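Local structure of purine nucleoside phosphorylase (Schistosoma mansoni, 6B71) at residues L114-A119 with M275-I280. The protein catalyses the reversible phosphorolysis of purine nucleosides such as inosine and guanosine to the free base and ribose 1-phosphate. Sequence-based numbering, arbitrary orientation.
Sequences LITNLA and MWFKEI. With A5H (3-(4-chlorophenyl)-5,6-dihydroimidazo[2,1-b][1,3]thiazole), chain G.
Phe-277 reaches from helix 259-283 to strand 112-121 and sets the end of its ring between Leu-114 and Thr-116, two residues on the same face of the strand. The methyl of Thr-116 comes from the opposite direction and meets the ring obliquely near CZ, with CG2 3.4 Å from Phe-277 CZ, a close carbon-carbon approach. Leu-114 instead runs past the ring the other way: its CB lies 3.8 Å from Phe-277 CE2, while its CD1 continues toward the helix and comes 4.2 Å from CG2 of Ile-280, one turn on from Phe-277. The Thr-116 rotation divides its two branches. A chi1 of 61° places CG2 opposite the carbonyl carbon, and this branch is the one that meets the phenyl ring; OG1 is hydrogen-bonded to Gly-34 N and to the hydroxyl of the modified cysteine CME at position 33. Val-240 of the adjacent parallel strand 236-246 also touches Phe-277, and Ile-280 packs on helix 170-182 as well. The segment axes run nearly antiparallel, at 167° and 11.1 Å apart, as a helix laid along the central sheet of this alpha/beta phosphorylase fold. On the helix side turned from the strand, the chlorophenyl group of the bound A5H lies against the backbone, its chlorine 3.4 Å from Trp-276 N. The side chains that meet across the contact do so through carbon atoms, with the Ile-115 carbonyl O also near the ring; shape and burial hold the join, while the threonine hydroxyl spends its polarity on the 33-34 segment.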
# COMPACT_ATOMS: atom_id res chain seq x y z
N LEU A 114 22.10 -7.07 14.31
CA LEU A 114 21.25 -8.06 14.97
C LEU A 114 19.95 -7.39 15.43
O LEU A 114 19.99 -6.36 16.09
CB LEU A 114 21.96 -8.69 16.19
CG LEU A 114 23.42 -9.19 16.02
CD1 LEU A 114 23.99 -9.74 17.33
CD2 LEU A 114 23.45 -10.26 14.94
N ILE A 115 18.79 -8.01 15.11
CA ILE A 115 17.47 -7.41 15.32
C ILE A 115 16.53 -8.42 15.99
O ILE A 115 16.50 -9.59 15.59
CB ILE A 115 16.83 -6.93 14.00
CG1 ILE A 115 17.73 -6.00 13.20
CG2 ILE A 115 15.52 -6.22 14.31
CD1 ILE A 115 17.23 -5.76 11.73
N THR A 116 15.75 -7.97 16.98
CA THR A 116 14.65 -8.78 17.53
C THR A 116 13.33 -8.01 17.44
O THR A 116 13.32 -6.78 17.36
CB THR A 116 14.90 -9.22 18.99
OG1 THR A 116 15.03 -8.08 19.86
CG2 THR A 116 16.18 -10.08 19.11
N ASN A 117 12.21 -8.74 17.44
CA ASN A 117 10.89 -8.14 17.41
C ASN A 117 9.90 -9.11 18.05
O ASN A 117 10.22 -10.28 18.30
CB ASN A 117 10.47 -7.76 15.97
CG ASN A 117 10.33 -8.97 15.04
OD1 ASN A 117 9.54 -9.86 15.29
ND2 ASN A 117 11.02 -8.93 13.89
N LEU A 118 8.71 -8.59 18.38
CA LEU A 118 7.55 -9.38 18.78
C LEU A 118 6.60 -9.52 17.59
O LEU A 118 6.38 -8.56 16.85
CB LEU A 118 6.81 -8.73 19.96
CG LEU A 118 7.30 -9.00 21.41
CD1 LEU A 118 6.90 -10.38 21.88
CD2 LEU A 118 8.77 -8.81 21.56
N ALA A 119 6.06 -10.73 17.39
CA ALA A 119 5.27 -11.02 16.19
C ALA A 119 4.14 -11.98 16.52
O ALA A 119 4.16 -12.67 17.54
CB ALA A 119 6.14 -11.61 15.07
N MET A 275 20.79 -13.86 27.00
CA MET A 275 21.92 -14.79 27.03
C MET A 275 22.27 -15.31 25.64
O MET A 275 23.45 -15.47 25.31
CB MET A 275 21.60 -15.97 27.96
CG MET A 275 21.38 -15.56 29.38
SD MET A 275 21.03 -16.98 30.44
CE MET A 275 20.36 -16.15 31.87
N TRP A 276 21.25 -15.61 24.84
CA TRP A 276 21.45 -16.11 23.48
C TRP A 276 22.20 -15.09 22.61
O TRP A 276 23.18 -15.42 21.94
CB TRP A 276 20.08 -16.41 22.88
CG TRP A 276 20.01 -17.21 21.61
CD1 TRP A 276 21.01 -17.94 21.02
CD2 TRP A 276 18.85 -17.39 20.79
NE1 TRP A 276 20.53 -18.56 19.89
CE2 TRP A 276 19.20 -18.24 19.73
CE3 TRP A 276 17.53 -16.90 20.87
CZ2 TRP A 276 18.30 -18.62 18.75
CZ3 TRP A 276 16.64 -17.28 19.89
CH2 TRP A 276 17.02 -18.12 18.84
N PHE A 277 21.74 -13.84 22.64
CA PHE A 277 22.35 -12.81 21.79
C PHE A 277 23.73 -12.43 22.32
O PHE A 277 24.61 -12.09 21.52
CB PHE A 277 21.42 -11.59 21.66
CG PHE A 277 20.49 -11.68 20.45
CD1 PHE A 277 19.65 -12.75 20.31
CD2 PHE A 277 20.53 -10.74 19.46
CE1 PHE A 277 18.82 -12.88 19.22
CE2 PHE A 277 19.68 -10.85 18.36
CZ PHE A 277 18.85 -11.96 18.25
N LYS A 278 23.97 -12.50 23.64
CA LYS A 278 25.33 -12.27 24.12
C LYS A 278 26.28 -13.32 23.54
O LYS A 278 27.40 -12.98 23.13
CB LYS A 278 25.38 -12.28 25.65
CG LYS A 278 26.79 -12.09 26.22
CD LYS A 278 26.78 -11.42 27.59
CE LYS A 278 26.45 -12.38 28.69
NZ LYS A 278 26.69 -11.76 30.04
N GLU A 279 25.85 -14.58 23.50
CA GLU A 279 26.70 -15.65 22.97
C GLU A 279 26.89 -15.51 21.46
O GLU A 279 28.00 -15.77 20.95
CB GLU A 279 26.11 -17.01 23.34
CG GLU A 279 26.95 -18.22 22.95
CD GLU A 279 28.24 -18.39 23.75
OE1 GLU A 279 28.54 -17.61 24.68
OE2 GLU A 279 28.97 -19.35 23.44
N ILE A 280 25.84 -15.13 20.72
CA ILE A 280 25.97 -14.88 19.28
C ILE A 280 27.01 -13.79 19.01
O ILE A 280 27.88 -13.93 18.15
CB ILE A 280 24.59 -14.50 18.68
CG1 ILE A 280 23.65 -15.72 18.66
CG2 ILE A 280 24.74 -13.92 17.27
CD1 ILE A 280 22.19 -15.36 18.38
C10 A5H G . 27.90 -18.67 28.56
C9 A5H G . 29.14 -18.53 29.40
C8 A5H G . 28.61 -20.77 29.52
C7 A5H G . 26.62 -22.39 28.96
C4 A5H G . 23.71 -20.93 28.12
C5 A5H G . 22.66 -20.46 27.50
C6 A5H G . 26.28 -21.05 28.39
C3 A5H G . 25.08 -20.51 27.65
C2 A5H G . 25.25 -19.64 26.67
C1 A5H G . 24.02 -19.10 25.95
CL A5H G . 21.32 -18.93 25.61
C A5H G . 22.83 -19.49 26.35
N1 A5H G . 27.63 -19.99 28.79
N A5H G . 29.59 -19.93 29.78
S A5H G . 28.03 -22.15 29.62